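Local coordinates for carboxylesterase (Ferroplasma acidiphilum, PDB 3WJ2), which is a carboxylesterase of the alpha/beta-hydrolase fold that probably hydrolyses carboxylic ester bonds, at residues 23-29 with 208-212; 118-123 with 215-219. The contacts are given in a common frame with arbitrary orientation. Residues are numbered along the deposited sequence.

How the interactions relate
Helix 207-217 is common to both contacts: interaction 1 uses its first turns (208-212) and interaction 2 its last residues and the two that follow (215-219), with centres about 13 Å apart. Interaction 1 lies at the surface, about 20 Å from the chain centre, and buries 348 Å²; a salt bridge and a tyrosine hydroxyl tie an N-terminal loop to the helix. Interaction 2 is partly buried, about 17 Å from the centre, with 466 Å² covered; a lysine ammonium and a backbone NH satisfy carbonyls at and beyond the helix end beside an aromatic pair. The two meet directly, Pro29 CB lying 3.4 Å from Pro119 CD and Pro29 CG 3.8 Å from Met216 CE.

Interaction 1 (23-29 with 208-212); sequences DMTKIEP and KMIRY
Residues 23-29 form an irregular loop that makes a type I beta turn from Met24 to Ile27, closed by Ile27 N to Met24 O at 3.1 Å, with Glu28 as N-cap residue and Pro29 starting a helix. Residues 208-212 are regular alpha helix, Tyr212 N bonding to Lys208 O at 3.0 Å. The closest backbone approach is Thr25 to Tyr212, 6.3 Å between CA atoms. Asp23 (chi1 t) divides its carboxylate: OD1 accepts from Thr25 N (3.0 Å), an Asx turn, and from Thr25 OG1 (2.5 Å, very short), while OD2 forms a salt bridge with Lys208 NZ at 2.7 Å. Thr25, chi1 p, sets CG2 3.1 Å from Met209 SD, the thioether being brought in by an all-m side chain. Tyr212 (chi1 t, chi2 103°) points toward the loop and extends along it; its OH donates to Ile27 O at 2.8 Å and lies 3.5 Å from Pro29 CA. Thr25 O sits at the ring edge, 3.3 Å from Tyr212 CE1, so the ring meets loop carbonyls in its plane. The loop thus packs on helix 207-217, inserted between strands 180-183 and 243-248, consistent with the cap of hormone-sensitive-lipase-like esterases, built from N-terminal helices and such an insertion. The loop connects helices 12-20 and 29-43; Leu32 of the latter touches Met24, Ile27 and Tyr212, while Phe196 of helix 194-198 packs on Ile210 and Arg211.

Interaction 2 (118-123 with 215-219); sequences APEHKF and NMYSK
Carbonyl groups at and just beyond the C-terminal end of helix 207-217 find donors in the loop 118-123. The helix runs through Tyr217; Ser218 leaves helical geometry (phi/psi -75/147°). The loop has a cis peptide before Pro119, and CA atoms pair as Pro119-Met216 (4.9 Å), Lys122-Tyr217 (4.9 Å) and Phe123-Ser218 (5.5 Å). Lys122 (chi1 m) extends across (chi2 and chi3 t) and turns at chi4 (m), so that NZ donates to Met216 O at 2.8 Å and Ser218 O at 3.0 Å. The intervening Tyr217 O accepts from Phe123 N (2.8 Å, 165°), so three successive carbonyls are satisfied where the helix has no further NH to offer. Pro119 CA adds a CA-H...O contact to Met216 O (3.6 Å), and Ser218 OG bonds to Gly214 O. Phe123 and Tyr217, both chi1 t, form an offset edge-to-face pair, the edge of Phe123 toward the face of Tyr217 (centroids 5.7 Å apart, planes at 78°); Phe123 CB makes a CH-pi contact, 3.9 Å from the Tyr217 centroid and 13° off the normal. Phe229 meets both rings, and Phe87 stacks on Tyr217. The contact seats the probable cap helix on a loop of the alpha/beta-hydrolase core.

Interaction 1 (23-29 with 208-212)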
# COMPACT_ATOMS: atom_id res chain seq x y z
N ASP B 23 -4.26 3.67 28.52
CA ASP B 23 -3.22 4.64 28.13
C ASP B 23 -2.17 4.78 29.21
O ASP B 23 -2.41 5.36 30.25
CB ASP B 23 -3.93 5.96 27.91
CG ASP B 23 -3.00 7.09 27.45
OD1 ASP B 23 -1.77 6.94 27.44
OD2 ASP B 23 -3.56 8.18 27.14
N MET B 24 -1.01 4.19 29.00
CA MET B 24 0.04 4.27 30.03
C MET B 24 1.05 5.42 29.87
O MET B 24 2.08 5.46 30.56
CB MET B 24 0.67 2.91 30.17
CG MET B 24 -0.29 2.03 30.95
SD MET B 24 0.35 0.44 31.32
CE MET B 24 0.73 -0.17 29.63
N THR B 25 0.70 6.39 29.04
CA THR B 25 1.61 7.51 28.78
C THR B 25 1.68 8.54 29.87
O THR B 25 2.57 9.36 29.87
CB THR B 25 1.34 8.21 27.40
OG1 THR B 25 0.00 8.70 27.38
CG2 THR B 25 1.52 7.26 26.28
N LYS B 26 0.76 8.52 30.84
CA LYS B 26 0.92 9.39 31.99
C LYS B 26 1.46 8.65 33.22
O LYS B 26 1.51 9.23 34.33
CB LYS B 26 -0.40 10.12 32.30
CG LYS B 26 -0.75 11.24 31.29
CD LYS B 26 0.22 12.44 31.38
CE LYS B 26 -0.30 13.62 30.54
NZ LYS B 26 -0.72 13.16 29.17
N ILE B 27 1.87 7.38 33.03
CA ILE B 27 2.54 6.56 34.09
C ILE B 27 4.01 6.98 34.20
O ILE B 27 4.65 7.27 33.16
CB ILE B 27 2.37 5.03 33.82
CG1 ILE B 27 0.89 4.59 33.77
CG2 ILE B 27 3.13 4.17 34.85
CD1 ILE B 27 0.04 5.22 34.89
N GLU B 28 4.53 7.07 35.42
CA GLU B 28 5.93 7.40 35.66
C GLU B 28 6.79 6.26 35.15
O GLU B 28 6.40 5.08 35.27
CB GLU B 28 6.20 7.68 37.14
CG GLU B 28 5.55 9.02 37.63
CD GLU B 28 6.01 10.26 36.83
OE1 GLU B 28 7.24 10.42 36.60
OE2 GLU B 28 5.14 11.10 36.43
N PRO B 29 7.92 6.59 34.49
CA PRO B 29 8.68 5.49 33.84
C PRO B 29 9.09 4.34 34.74
O PRO B 29 9.00 3.18 34.29
CB PRO B 29 9.92 6.17 33.27
CG PRO B 29 9.70 7.64 33.48
CD PRO B 29 8.42 7.93 34.14
N LYS B 208 1.11 7.17 20.48
CA LYS B 208 1.35 7.86 21.75
C LYS B 208 2.48 7.21 22.51
O LYS B 208 3.32 7.92 23.03
CB LYS B 208 0.13 7.89 22.63
CG LYS B 208 -0.90 8.89 22.08
CD LYS B 208 -2.18 8.72 22.88
CE LYS B 208 -2.04 9.50 24.16
NZ LYS B 208 -3.35 9.59 24.84
N MET B 209 2.51 5.88 22.52
CA MET B 209 3.66 5.24 23.23
C MET B 209 4.99 5.44 22.50
O MET B 209 6.05 5.58 23.16
CB MET B 209 3.39 3.75 23.45
CG MET B 209 2.41 3.62 24.60
SD MET B 209 2.98 4.49 26.18
CE MET B 209 4.50 3.54 26.49
N ILE B 210 4.98 5.38 21.14
CA ILE B 210 6.21 5.61 20.41
C ILE B 210 6.76 6.98 20.82
O ILE B 210 7.96 7.13 21.04
CB ILE B 210 5.98 5.52 18.89
CG1 ILE B 210 5.74 4.08 18.51
CG2 ILE B 210 7.22 6.04 18.10
CD1 ILE B 210 5.16 3.87 16.99
N ARG B 211 5.87 7.96 20.90
CA ARG B 211 6.33 9.32 21.34
C ARG B 211 6.86 9.35 22.75
O ARG B 211 7.88 10.01 23.02
CB ARG B 211 5.26 10.42 21.09
CG ARG B 211 5.09 10.52 19.52
CD ARG B 211 4.25 11.76 19.03
NE ARG B 211 3.58 11.59 17.72
CZ ARG B 211 2.32 11.15 17.58
NH1 ARG B 211 1.60 10.85 18.67
NH2 ARG B 211 1.74 11.02 16.38
N TYR B 212 6.18 8.65 23.64
CA TYR B 212 6.54 8.60 25.05
C TYR B 212 7.94 7.99 25.13
O TYR B 212 8.81 8.60 25.76
CB TYR B 212 5.51 7.72 25.83
CG TYR B 212 5.82 7.36 27.30
CD1 TYR B 212 5.18 8.03 28.33
CD2 TYR B 212 6.71 6.35 27.63
CE1 TYR B 212 5.37 7.68 29.66
CE2 TYR B 212 7.02 6.08 28.95
CZ TYR B 212 6.32 6.74 29.96
OH TYR B 212 6.52 6.35 31.26

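Interaction 2 (118-123 with 215-219)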
# COMPACT_ATOMS: atom_id res chain seq x y z
N ALA B 118 16.47 4.36 29.81
CA ALA B 118 15.98 5.73 29.94
C ALA B 118 14.69 5.71 30.76
O ALA B 118 14.04 4.63 30.91
CB ALA B 118 15.62 6.22 28.52
N PRO B 119 14.35 6.88 31.37
CA PRO B 119 14.99 8.19 31.27
C PRO B 119 16.12 8.40 32.26
O PRO B 119 16.77 9.47 32.18
CB PRO B 119 13.82 9.17 31.64
CG PRO B 119 13.06 8.32 32.65
CD PRO B 119 13.08 6.92 32.13
N GLU B 120 16.37 7.40 33.12
CA GLU B 120 17.46 7.59 34.06
C GLU B 120 18.76 7.77 33.31
O GLU B 120 19.63 8.52 33.76
CB GLU B 120 17.53 6.46 35.08
CG GLU B 120 16.27 6.30 35.96
CD GLU B 120 15.17 5.38 35.37
OE1 GLU B 120 14.27 4.98 36.15
OE2 GLU B 120 15.22 5.03 34.17
N HIS B 121 18.87 7.10 32.17
CA HIS B 121 20.06 7.13 31.35
C HIS B 121 19.58 7.44 29.92
O HIS B 121 19.00 6.55 29.24
CB HIS B 121 20.86 5.83 31.39
CG HIS B 121 21.28 5.43 32.75
ND1 HIS B 121 22.40 5.94 33.37
CD2 HIS B 121 20.70 4.59 33.63
CE1 HIS B 121 22.46 5.44 34.60
NE2 HIS B 121 21.44 4.63 34.78
N LYS B 122 19.76 8.66 29.51
CA LYS B 122 19.29 9.09 28.20
C LYS B 122 20.32 8.83 27.12
O LYS B 122 21.54 8.56 27.41
CB LYS B 122 18.93 10.59 28.28
CG LYS B 122 17.54 10.70 28.95
CD LYS B 122 17.14 12.11 29.12
CE LYS B 122 15.79 12.21 29.70
NZ LYS B 122 14.64 12.07 28.75
N PHE B 123 19.88 8.96 25.87
CA PHE B 123 20.84 8.92 24.76
C PHE B 123 21.94 9.90 25.02
O PHE B 123 21.69 11.06 25.48
CB PHE B 123 20.11 9.31 23.45
CG PHE B 123 21.01 9.36 22.25
CD1 PHE B 123 21.40 8.20 21.61
CD2 PHE B 123 21.59 10.59 21.86
CE1 PHE B 123 22.24 8.17 20.52
CE2 PHE B 123 22.48 10.61 20.70
CZ PHE B 123 22.82 9.45 20.05
N ASN B 215 10.55 10.44 23.70
CA ASN B 215 10.83 11.56 24.59
C ASN B 215 11.60 11.10 25.83
O ASN B 215 12.38 11.90 26.37
CB ASN B 215 9.53 12.24 25.02
CG ASN B 215 8.89 13.10 23.89
OD1 ASN B 215 9.51 13.43 22.88
ND2 ASN B 215 7.61 13.39 24.06
N MET B 216 11.38 9.87 26.34
CA MET B 216 12.14 9.43 27.48
C MET B 216 13.61 9.18 27.14
O MET B 216 14.50 9.41 27.97
CB MET B 216 11.61 8.14 28.15
CG MET B 216 10.19 8.23 28.80
SD MET B 216 10.22 9.45 30.16
CE MET B 216 8.47 9.56 30.49
N TYR B 217 13.88 8.73 25.93
CA TYR B 217 15.26 8.38 25.54
C TYR B 217 16.07 9.63 25.10
O TYR B 217 17.26 9.72 25.41
CB TYR B 217 15.20 7.38 24.36
CG TYR B 217 16.53 6.78 23.88
CD1 TYR B 217 17.53 6.36 24.79
CD2 TYR B 217 16.76 6.67 22.49
CE1 TYR B 217 18.78 5.75 24.30
CE2 TYR B 217 18.03 6.09 22.03
CZ TYR B 217 18.95 5.71 22.89
OH TYR B 217 20.06 5.13 22.36
N SER B 218 15.44 10.53 24.39
CA SER B 218 16.20 11.69 23.88
C SER B 218 16.45 12.62 25.04
O SER B 218 15.62 12.68 25.99
CB SER B 218 15.41 12.37 22.74
OG SER B 218 14.18 13.00 23.26
N LYS B 219 17.58 13.30 25.01
CA LYS B 219 17.81 14.43 25.93
C LYS B 219 16.99 15.67 25.51
O LYS B 219 16.38 16.36 26.34
CB LYS B 219 19.27 14.76 25.91
CG LYS B 219 20.03 14.04 26.95
CD LYS B 219 21.32 14.79 27.18
CE LYS B 219 22.08 14.20 28.36
NZ LYS B 219 21.34 14.23 29.68